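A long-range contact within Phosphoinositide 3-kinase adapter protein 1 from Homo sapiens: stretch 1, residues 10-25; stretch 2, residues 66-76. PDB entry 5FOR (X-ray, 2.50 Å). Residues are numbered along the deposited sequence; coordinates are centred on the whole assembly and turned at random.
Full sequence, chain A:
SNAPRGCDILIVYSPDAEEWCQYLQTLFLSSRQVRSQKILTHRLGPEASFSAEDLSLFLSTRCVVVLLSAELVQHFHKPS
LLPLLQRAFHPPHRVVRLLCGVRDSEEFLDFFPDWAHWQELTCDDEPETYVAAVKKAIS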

ATOM      1  N   LEU A  10       1.040  -6.482  -2.608  1.00 42.63           N
ATOM      2  CA  LEU A  10       1.716  -5.412  -3.316  1.00 44.31           C
ATOM      3  C   LEU A  10       1.948  -4.195  -2.404  1.00 43.70           C
ATOM      4  O   LEU A  10       0.995  -3.591  -1.917  1.00 45.11           O
ATOM      5  N   ILE A  11       3.217  -3.856  -2.182  1.00 45.67           N
ATOM      6  CA  ILE A  11       3.588  -2.693  -1.386  1.00 35.41           C
ATOM      7  C   ILE A  11       3.807  -1.499  -2.312  1.00 48.74           C
ATOM      8  O   ILE A  11       4.740  -1.485  -3.116  1.00 46.45           O
ATOM      9  N   VAL A  12       2.910  -0.522  -2.209  1.00 39.12           N
ATOM     10  CA  VAL A  12       2.969   0.733  -2.960  1.00 44.74           C
ATOM     11  C   VAL A  12       3.580   1.843  -2.097  1.00 43.69           C
ATOM     12  O   VAL A  12       3.101   2.123  -1.004  1.00 39.98           O
ATOM     13  N   TYR A  13       4.649   2.463  -2.568  1.00 41.86           N
ATOM     14  CA  TYR A  13       5.340   3.458  -1.754  1.00 39.72           C
ATOM     15  C   TYR A  13       6.035   4.509  -2.619  1.00 41.91           C
ATOM     16  O   TYR A  13       6.167   4.364  -3.823  1.00 39.00           O
ATOM     17  N   SER A  14       6.470   5.583  -1.987  1.00 37.36           N
ATOM     18  CA  SER A  14       7.288   6.562  -2.665  1.00 33.38           C
ATOM     19  C   SER A  14       8.687   6.539  -2.070  1.00 38.50           C
ATOM     20  O   SER A  14       8.878   6.052  -0.956  1.00 41.25           O
ATOM     21  N   PRO A  15       9.669   7.067  -2.814  1.00 44.79           N
ATOM     22  CA  PRO A  15      11.058   7.000  -2.331  1.00 41.53           C
ATOM     23  C   PRO A  15      11.306   7.547  -0.925  1.00 44.85           C
ATOM     24  O   PRO A  15      12.222   7.048  -0.281  1.00 53.08           O
ATOM     25  N   ASP A  16      10.517   8.491  -0.423  1.00 39.56           N
ATOM     26  CA  ASP A  16      10.764   8.966   0.947  1.00 34.64           C
ATOM     27  C   ASP A  16      10.443   7.922   2.036  1.00 41.12           C
ATOM     28  O   ASP A  16      10.849   8.098   3.181  1.00 45.69           O
ATOM     29  N   ALA A  17       9.741   6.850   1.669  1.00 38.37           N
ATOM     30  CA  ALA A  17       9.387   5.770   2.588  1.00 40.46           C
ATOM     31  C   ALA A  17      10.048   4.430   2.173  1.00 45.90           C
ATOM     32  O   ALA A  17       9.612   3.341   2.573  1.00 42.27           O
ATOM     33  N   GLU A  18      11.089   4.551   1.358  1.00 42.29           N
ATOM     34  CA  GLU A  18      11.935   3.448   0.897  1.00 47.18           C
ATOM     35  C   GLU A  18      12.320   2.407   1.967  1.00 51.13           C
ATOM     36  O   GLU A  18      12.245   1.206   1.738  1.00 43.17           O
ATOM     37  N   GLU A  19      12.777   2.876   3.119  1.00 36.60           N
ATOM     38  CA  GLU A  19      13.209   1.982   4.179  1.00 39.14           C
ATOM     39  C   GLU A  19      12.039   1.270   4.856  1.00 47.65           C
ATOM     40  O   GLU A  19      12.183   0.111   5.256  1.00 52.55           O
ATOM     41  N   TRP A  20      10.885   1.934   4.977  1.00 38.43           N
ATOM     42  CA  TRP A  20       9.703   1.252   5.495  1.00 41.46           C
ATOM     43  C   TRP A  20       9.339   0.102   4.576  1.00 44.07           C
ATOM     44  O   TRP A  20       8.841  -0.923   5.010  1.00 44.59           O
ATOM     45  N   CYS A  21       9.574   0.304   3.292  1.00 40.57           N
ATOM     46  CA  CYS A  21       9.221  -0.684   2.322  1.00 38.35           C
ATOM     47  C   CYS A  21      10.187  -1.881   2.456  1.00 41.04           C
ATOM     48  O   CYS A  21       9.752  -3.019   2.362  1.00 37.91           O
ATOM     49  N   GLN A  22      11.470  -1.641   2.733  1.00 39.75           N
ATOM     50  CA  GLN A  22      12.397  -2.763   2.699  1.00 48.18           C
ATOM     51  C   GLN A  22      12.137  -3.485   4.023  1.00 44.03           C
ATOM     52  O   GLN A  22      12.210  -4.705   4.095  1.00 48.98           O
ATOM     53  N   TYR A  23      11.828  -2.713   5.073  1.00 43.05           N
ATOM     54  CA  TYR A  23      11.505  -3.295   6.378  1.00 38.65           C
ATOM     55  C   TYR A  23      10.375  -4.313   6.280  1.00 42.49           C
ATOM     56  O   TYR A  23      10.492  -5.410   6.823  1.00 42.52           O
ATOM     57  N   LEU A  24       9.279  -3.947   5.609  1.00 40.30           N
ATOM     58  CA  LEU A  24       8.109  -4.840   5.533  1.00 40.20           C
ATOM     59  C   LEU A  24       8.349  -6.039   4.652  1.00 39.67           C
ATOM     60  O   LEU A  24       7.833  -7.100   4.933  1.00 44.12           O
ATOM     61  N   GLN A  25       9.117  -5.853   3.584  1.00 49.24           N
ATOM     62  CA  GLN A  25       9.516  -6.957   2.738  1.00 50.09           C
ATOM     63  C   GLN A  25      10.191  -8.025   3.589  1.00 56.78           C
ATOM     64  O   GLN A  25       9.761  -9.170   3.579  1.00 62.81           O
ATOM     65  N   VAL A  66      -0.437   0.213   1.339  1.00 36.27           N
ATOM     66  CA  VAL A  66      -0.124   1.595   0.944  1.00 41.48           C
ATOM     67  C   VAL A  66       0.744   2.281   1.992  1.00 37.34           C
ATOM     68  O   VAL A  66       0.312   2.471   3.148  1.00 34.90           O
ATOM     69  N   LEU A  67       1.970   2.653   1.623  1.00 31.40           N
ATOM     70  CA  LEU A  67       2.781   3.397   2.593  1.00 37.56           C
ATOM     71  C   LEU A  67       2.410   4.868   2.430  1.00 42.41           C
ATOM     72  O   LEU A  67       2.765   5.507   1.447  1.00 41.22           O
ATOM     73  N   LEU A  68       1.652   5.381   3.388  1.00 42.64           N
ATOM     74  CA  LEU A  68       1.174   6.755   3.311  1.00 35.62           C
ATOM     75  C   LEU A  68       2.249   7.723   3.752  1.00 37.63           C
ATOM     76  O   LEU A  68       2.315   8.095   4.921  1.00 44.75           O
ATOM     77  N   SER A  69       3.107   8.109   2.817  1.00 36.18           N
ATOM     78  CA  SER A  69       4.076   9.186   3.047  1.00 30.11           C
ATOM     79  C   SER A  69       3.608  10.497   2.387  1.00 34.64           C
ATOM     80  O   SER A  69       2.691  10.483   1.566  1.00 39.70           O
ATOM     81  N   ALA A  70       4.268  11.605   2.715  1.00 32.55           N
ATOM     82  CA  ALA A  70       3.995  12.911   2.102  1.00 31.62           C
ATOM     83  C   ALA A  70       4.145  12.896   0.594  1.00 40.11           C
ATOM     84  O   ALA A  70       3.310  13.429  -0.117  1.00 47.41           O
ATOM     85  N   GLU A  71       5.217  12.272   0.109  1.00 51.91           N
ATOM     86  CA  GLU A  71       5.470  12.199  -1.328  1.00 31.78           C
ATOM     87  C   GLU A  71       4.433  11.331  -2.020  1.00 45.18           C
ATOM     88  O   GLU A  71       4.102  11.557  -3.172  1.00 48.71           O
ATOM     89  N   LEU A  72       3.903  10.339  -1.308  1.00 37.07           N
ATOM     90  CA  LEU A  72       2.931   9.482  -1.911  1.00 39.76           C
ATOM     91  C   LEU A  72       1.588  10.217  -2.046  1.00 44.38           C
ATOM     92  O   LEU A  72       0.973  10.140  -3.106  1.00 39.56           O
ATOM     93  N   VAL A  73       1.133  10.938  -1.016  1.00 47.28           N
ATOM     94  CA  VAL A  73      -0.182  11.564  -1.147  1.00 47.77           C
ATOM     95  C   VAL A  73      -0.127  12.650  -2.218  1.00 47.08           C
ATOM     96  O   VAL A  73      -1.135  12.888  -2.885  1.00 56.56           O
ATOM     97  N   GLN A  74       1.037  13.252  -2.452  1.00 40.38           N
ATOM     98  CA  GLN A  74       1.164  14.180  -3.587  1.00 43.10           C
ATOM     99  C   GLN A  74       0.711  13.557  -4.909  1.00 44.16           C
ATOM    100  O   GLN A  74       0.280  14.276  -5.808  1.00 45.18           O
ATOM    101  N   HIS A  75       0.757  12.226  -5.018  1.00 41.16           N
ATOM    102  CA  HIS A  75       0.298  11.567  -6.248  1.00 37.57           C
ATOM    103  C   HIS A  75      -1.204  11.450  -6.256  1.00 45.68           C
ATOM    104  O   HIS A  75      -1.799  11.302  -7.325  1.00 60.66           O
ATOM    105  N   PHE A  76      -1.826  11.525  -5.078  1.00 42.82           N
ATOM    106  CA  PHE A  76      -3.285  11.599  -5.021  1.00 45.52           C
ATOM    107  C   PHE A  76      -3.816  12.874  -5.689  1.00 52.45           C
ATOM    108  O   PHE A  76      -4.991  12.953  -6.026  1.00 58.14           O
TER

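The contact between these stretches joins two neighbouring parallel strands and then continues past their ends, where the chain following each strand turns into a helix. Leu 67 dominates it, losing more surface to the other stretch than any other residue. Its backbone first fixes the register: Leu 67 N donates to Val 12 O at 2.9 Å, almost linearly, beside the parallel bridge that pairs Val 12 with Val 66. The side chain, m at chi1 and t at chi2, points toward stretch 1 and enters a pocket lined by the strand and by helix 18-25. Leu 67 CD1 lies 3.7 Å from Trp 20 CB, 3.8 Å from Tyr 13 CB and 3.9 Å from Cys 21 CB; Leu 67 CD2 lies 3.7 Å from Leu 24 CD1, and Leu 67 CG 4.0 Å from Ile 11 CG2. A branched aliphatic chain suits this place because its two methyls can meet several apolar neighbours at once, with no polar group left to satisfy. Trp 20 takes part through its CB, while the end of its side chain leads away.

Val 12 and Val 66, both t, lie on the other face of the sheet. There Val 12 CG1 approaches Leu 72 CD1 at 4.2 Å, so the helix of stretch 2 adds to the apolar packing.

Glu 71 covers the next largest area, and its partner Asp 16 is close behind Ser 14. Asp 16 adopts p, which brings its carboxylate to the start of the helix that begins at Ala 70: Glu 71 N donates to Asp 16 OD2 at 3.1 Å. A carboxylate fits here, since the first turn of a helix leaves amide hydrogens unpaired. Glu 71, extended with t at chi1 and chi2, reaches back so that Asp 16 N makes a weak hydrogen bond to Glu 71 OE1 at 3.3 Å. The exchange brings like charges together, with Asp 16 OD1 only 3.7 Å from Glu 71 OE1.

Ser 69, p at chi1, is the N-cap of this helix; its OG accepts a weak capping bond of 3.5 Å from Leu 72 N. Ser 69 OG also lies 2.8 Å from Asp 16 OD1, within hydrogen-bonding distance, and 2.4 Å from the oxygen of water 1. That water accepts from Ser 14 N at 2.7 Å and donates to Leu 67 O at 2.8 Å, bridging backbone groups where the strands diverge. The small Ser 14 side chain, m, points toward stretch 2, placing its OG 3.4 Å from Leu 72 CA.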

ATOM      1  CB  LEU A  10       0.915  -4.998  -4.554  1.00 43.38           C
ATOM      2  CG  LEU A  10       1.554  -3.818  -5.313  1.00 49.25           C
ATOM      3  CD1 LEU A  10       2.951  -4.162  -5.883  1.00 42.32           C
ATOM      4  CD2 LEU A  10       0.637  -3.350  -6.409  1.00 47.01           C
ATOM      5  CB  ILE A  11       4.832  -2.955  -0.530  1.00 40.65           C
ATOM      6  CG1 ILE A  11       4.689  -4.272   0.250  1.00 36.49           C
ATOM      7  CG2 ILE A  11       5.081  -1.760   0.427  1.00 35.20           C
ATOM      8  CD1 ILE A  11       5.900  -4.660   1.060  1.00 37.14           C
ATOM      9  CB  VAL A  12       1.569   1.133  -3.438  1.00 41.90           C
ATOM     10  CG1 VAL A  12       1.639   2.334  -4.350  1.00 40.85           C
ATOM     11  CG2 VAL A  12       0.920  -0.044  -4.129  1.00 43.23           C
ATOM     12  CB  TYR A  13       6.366   2.778  -0.835  1.00 33.88           C
ATOM     13  CG  TYR A  13       7.573   2.273  -1.586  1.00 36.95           C
ATOM     14  CD1 TYR A  13       7.461   1.219  -2.496  1.00 39.49           C
ATOM     15  CD2 TYR A  13       8.810   2.864  -1.416  1.00 37.39           C
ATOM     16  CE1 TYR A  13       8.558   0.758  -3.208  1.00 41.21           C
ATOM     17  CE2 TYR A  13       9.908   2.421  -2.114  1.00 44.02           C
ATOM     18  CZ  TYR A  13       9.779   1.357  -3.012  1.00 47.01           C
ATOM     19  OH  TYR A  13      10.876   0.910  -3.706  1.00 49.70           O
ATOM     20  CB  SER A  14       6.649   7.956  -2.560  1.00 45.31           C
ATOM     21  OG  SER A  14       5.559   8.047  -3.455  1.00 45.69           O
ATOM     22  CB  PRO A  15      11.839   7.802  -3.387  1.00 35.68           C
ATOM     23  CG  PRO A  15      10.951   7.740  -4.676  1.00 35.55           C
ATOM     24  CD  PRO A  15       9.545   7.670  -4.164  1.00 37.54           C
ATOM     25  CB  ASP A  16       9.998  10.268   1.229  1.00 36.03           C
ATOM     26  CG  ASP A  16       8.482  10.128   1.056  1.00 57.66           C
ATOM     27  OD1 ASP A  16       8.029   9.078   0.539  1.00 58.31           O
ATOM     28  OD2 ASP A  16       7.748  11.089   1.413  1.00 59.01           O
ATOM     29  CB  ALA A  17       7.848   5.620   2.659  1.00 32.83           C
ATOM     30  CB  GLU A  18      13.215   4.043   0.299  1.00 59.06           C
ATOM     31  CG  GLU A  18      14.183   3.031  -0.247  1.00 72.55           C
ATOM     32  CD  GLU A  18      13.646   2.382  -1.487  1.00 92.97           C
ATOM     33  OE1 GLU A  18      13.277   3.137  -2.409  1.00 95.43           O
ATOM     34  OE2 GLU A  18      13.583   1.133  -1.543  1.00105.52           O
ATOM     35  CB  GLU A  19      14.053   2.756   5.196  1.00 39.75           C
ATOM     36  CG  GLU A  19      15.115   3.594   4.492  1.00 61.78           C
ATOM     37  CD  GLU A  19      15.971   4.420   5.430  1.00 86.87           C
ATOM     38  OE1 GLU A  19      16.471   3.851   6.425  1.00 98.13           O
ATOM     39  OE2 GLU A  19      16.168   5.631   5.149  1.00 91.21           O
ATOM     40  CB  TRP A  20       8.507   2.197   5.638  1.00 39.25           C
ATOM     41  CG  TRP A  20       8.485   2.746   6.997  1.00 50.22           C
ATOM     42  CD1 TRP A  20       8.834   4.012   7.383  1.00 43.47           C
ATOM     43  CD2 TRP A  20       8.177   2.029   8.195  1.00 50.00           C
ATOM     44  NE1 TRP A  20       8.735   4.133   8.750  1.00 48.08           N
ATOM     45  CE2 TRP A  20       8.332   2.934   9.274  1.00 45.11           C
ATOM     46  CE3 TRP A  20       7.774   0.715   8.462  1.00 40.94           C
ATOM     47  CZ2 TRP A  20       8.110   2.564  10.598  1.00 39.07           C
ATOM     48  CZ3 TRP A  20       7.548   0.350   9.777  1.00 42.55           C
ATOM     49  CH2 TRP A  20       7.710   1.276  10.832  1.00 45.66           C
ATOM     50  CB  CYS A  21       9.225  -0.097   0.900  1.00 36.30           C
ATOM     51  SG  CYS A  21       8.982  -1.381  -0.352  1.00 50.63           S
ATOM     52  CB  GLN A  22      13.888  -2.422   2.630  1.00 55.73           C
ATOM     53  CG  GLN A  22      14.349  -1.023   2.556  1.00 91.74           C
ATOM     54  CD  GLN A  22      15.674  -0.866   1.824  1.00112.80           C
ATOM     55  OE1 GLN A  22      16.456   0.087   2.105  1.00120.80           O
ATOM     56  NE2 GLN A  22      15.744  -1.544   0.660  1.00119.33           N
ATOM     57  CB  TYR A  23      11.114  -2.237   7.423  1.00 41.47           C
ATOM     58  CG  TYR A  23      10.594  -2.894   8.700  1.00 46.94           C
ATOM     59  CD1 TYR A  23      11.441  -3.628   9.513  1.00 50.22           C
ATOM     60  CD2 TYR A  23       9.248  -2.837   9.059  1.00 47.32           C
ATOM     61  CE1 TYR A  23      10.979  -4.280  10.661  1.00 55.68           C
ATOM     62  CE2 TYR A  23       8.780  -3.489  10.214  1.00 39.83           C
ATOM     63  CZ  TYR A  23       9.654  -4.211  11.008  1.00 53.19           C
ATOM     64  OH  TYR A  23       9.225  -4.867  12.156  1.00 60.13           O
ATOM     65  CB  LEU A  24       6.857  -4.119   5.042  1.00 38.93           C
ATOM     66  CG  LEU A  24       6.424  -2.965   5.943  1.00 49.18           C
ATOM     67  CD1 LEU A  24       5.410  -2.090   5.205  1.00 44.92           C
ATOM     68  CD2 LEU A  24       5.908  -3.460   7.297  1.00 35.75           C
ATOM     69  CB  GLN A  25      10.477  -6.505   1.649  1.00 53.96           C
ATOM     70  CG  GLN A  25       9.876  -6.092   0.349  1.00 61.35           C
ATOM     71  CD  GLN A  25      10.940  -5.540  -0.592  1.00 67.23           C
ATOM     72  OE1 GLN A  25      11.532  -4.479  -0.331  1.00 73.67           O
ATOM     73  NE2 GLN A  25      11.207  -6.264  -1.677  1.00 47.96           N
ATOM     74  CB  VAL A  66      -1.431   2.423   0.706  1.00 44.06           C
ATOM     75  CG1 VAL A  66      -1.109   3.747   0.061  1.00 37.28           C
ATOM     76  CG2 VAL A  66      -2.424   1.635  -0.147  1.00 31.79           C
ATOM     77  CB  LEU A  67       4.285   3.155   2.411  1.00 42.91           C
ATOM     78  CG  LEU A  67       4.745   1.685   2.457  1.00 49.75           C
ATOM     79  CD1 LEU A  67       6.212   1.561   2.787  1.00 45.62           C
ATOM     80  CD2 LEU A  67       3.937   0.870   3.437  1.00 51.87           C
ATOM     81  CB  LEU A  68      -0.065   6.942   4.176  1.00 37.88           C
ATOM     82  CG  LEU A  68      -0.959   8.104   3.796  1.00 38.44           C
ATOM     83  CD1 LEU A  68      -1.444   7.862   2.378  1.00 32.76           C
ATOM     84  CD2 LEU A  68      -2.117   8.193   4.775  1.00 35.67           C
ATOM     85  CB  SER A  69       5.459   8.775   2.498  1.00 32.27           C
ATOM     86  OG  SER A  69       5.344   8.364   1.140  1.00 45.77           O
ATOM     87  CB  ALA A  70       4.923  13.971   2.689  1.00 32.50           C
ATOM     88  CB  GLU A  71       6.874  11.667  -1.589  1.00 40.80           C
ATOM     89  CG  GLU A  71       7.323  11.755  -3.030  1.00 61.63           C
ATOM     90  CD  GLU A  71       8.745  11.233  -3.238  1.00 81.36           C
ATOM     91  OE1 GLU A  71       9.471  11.056  -2.233  1.00 77.26           O
ATOM     92  OE2 GLU A  71       9.131  10.999  -4.409  1.00 90.22           O
ATOM     93  CB  LEU A  72       2.777   8.181  -1.124  1.00 38.35           C
ATOM     94  CG  LEU A  72       1.788   7.262  -1.863  1.00 40.26           C
ATOM     95  CD1 LEU A  72       2.445   5.992  -2.371  1.00 47.87           C
ATOM     96  CD2 LEU A  72       0.560   6.937  -1.011  1.00 40.03           C
ATOM     97  CB  VAL A  73      -0.789  12.124   0.195  1.00 48.18           C
ATOM     98  CG1 VAL A  73      -0.159  11.539   1.420  1.00 40.50           C
ATOM     99  CG2 VAL A  73      -0.887  13.642   0.219  1.00 33.21           C
ATOM    100  CB  GLN A  74       2.593  14.684  -3.743  1.00 50.98           C
ATOM    101  CG  GLN A  74       2.898  15.925  -2.933  1.00 69.74           C
ATOM    102  CD  GLN A  74       4.389  16.155  -2.793  1.00 90.09           C
ATOM    103  OE1 GLN A  74       5.187  15.647  -3.590  1.00 89.64           O
ATOM    104  NE2 GLN A  74       4.778  16.915  -1.769  1.00 98.43           N
ATOM    105  CB  HIS A  75       0.942  10.181  -6.442  1.00 48.25           C
ATOM    106  CG  HIS A  75       2.427  10.221  -6.623  1.00 67.10           C
ATOM    107  ND1 HIS A  75       3.216  11.221  -6.076  1.00 83.20           N
ATOM    108  CD2 HIS A  75       3.265   9.450  -7.338  1.00 68.64           C
ATOM    109  CE1 HIS A  75       4.468  11.022  -6.412  1.00 75.25           C
ATOM    110  NE2 HIS A  75       4.534   9.958  -7.188  1.00 59.46           N
ATOM    111  CB  PHE A  76      -3.823  11.529  -3.583  1.00 46.41           C
ATOM    112  CG  PHE A  76      -3.429  10.286  -2.831  1.00 49.71           C
ATOM    113  CD1 PHE A  76      -2.961   9.169  -3.515  1.00 44.61           C
ATOM    114  CD2 PHE A  76      -3.626  10.195  -1.451  1.00 48.87           C
ATOM    115  CE1 PHE A  76      -2.619   8.013  -2.846  1.00 46.63           C
ATOM    116  CE2 PHE A  76      -3.300   9.013  -0.761  1.00 51.20           C
ATOM    117  CZ  PHE A  76      -2.790   7.924  -1.470  1.00 46.30           C
TER
HETATM  118  O   HOH W   1       5.348   6.065   0.445  1.00 36.46           O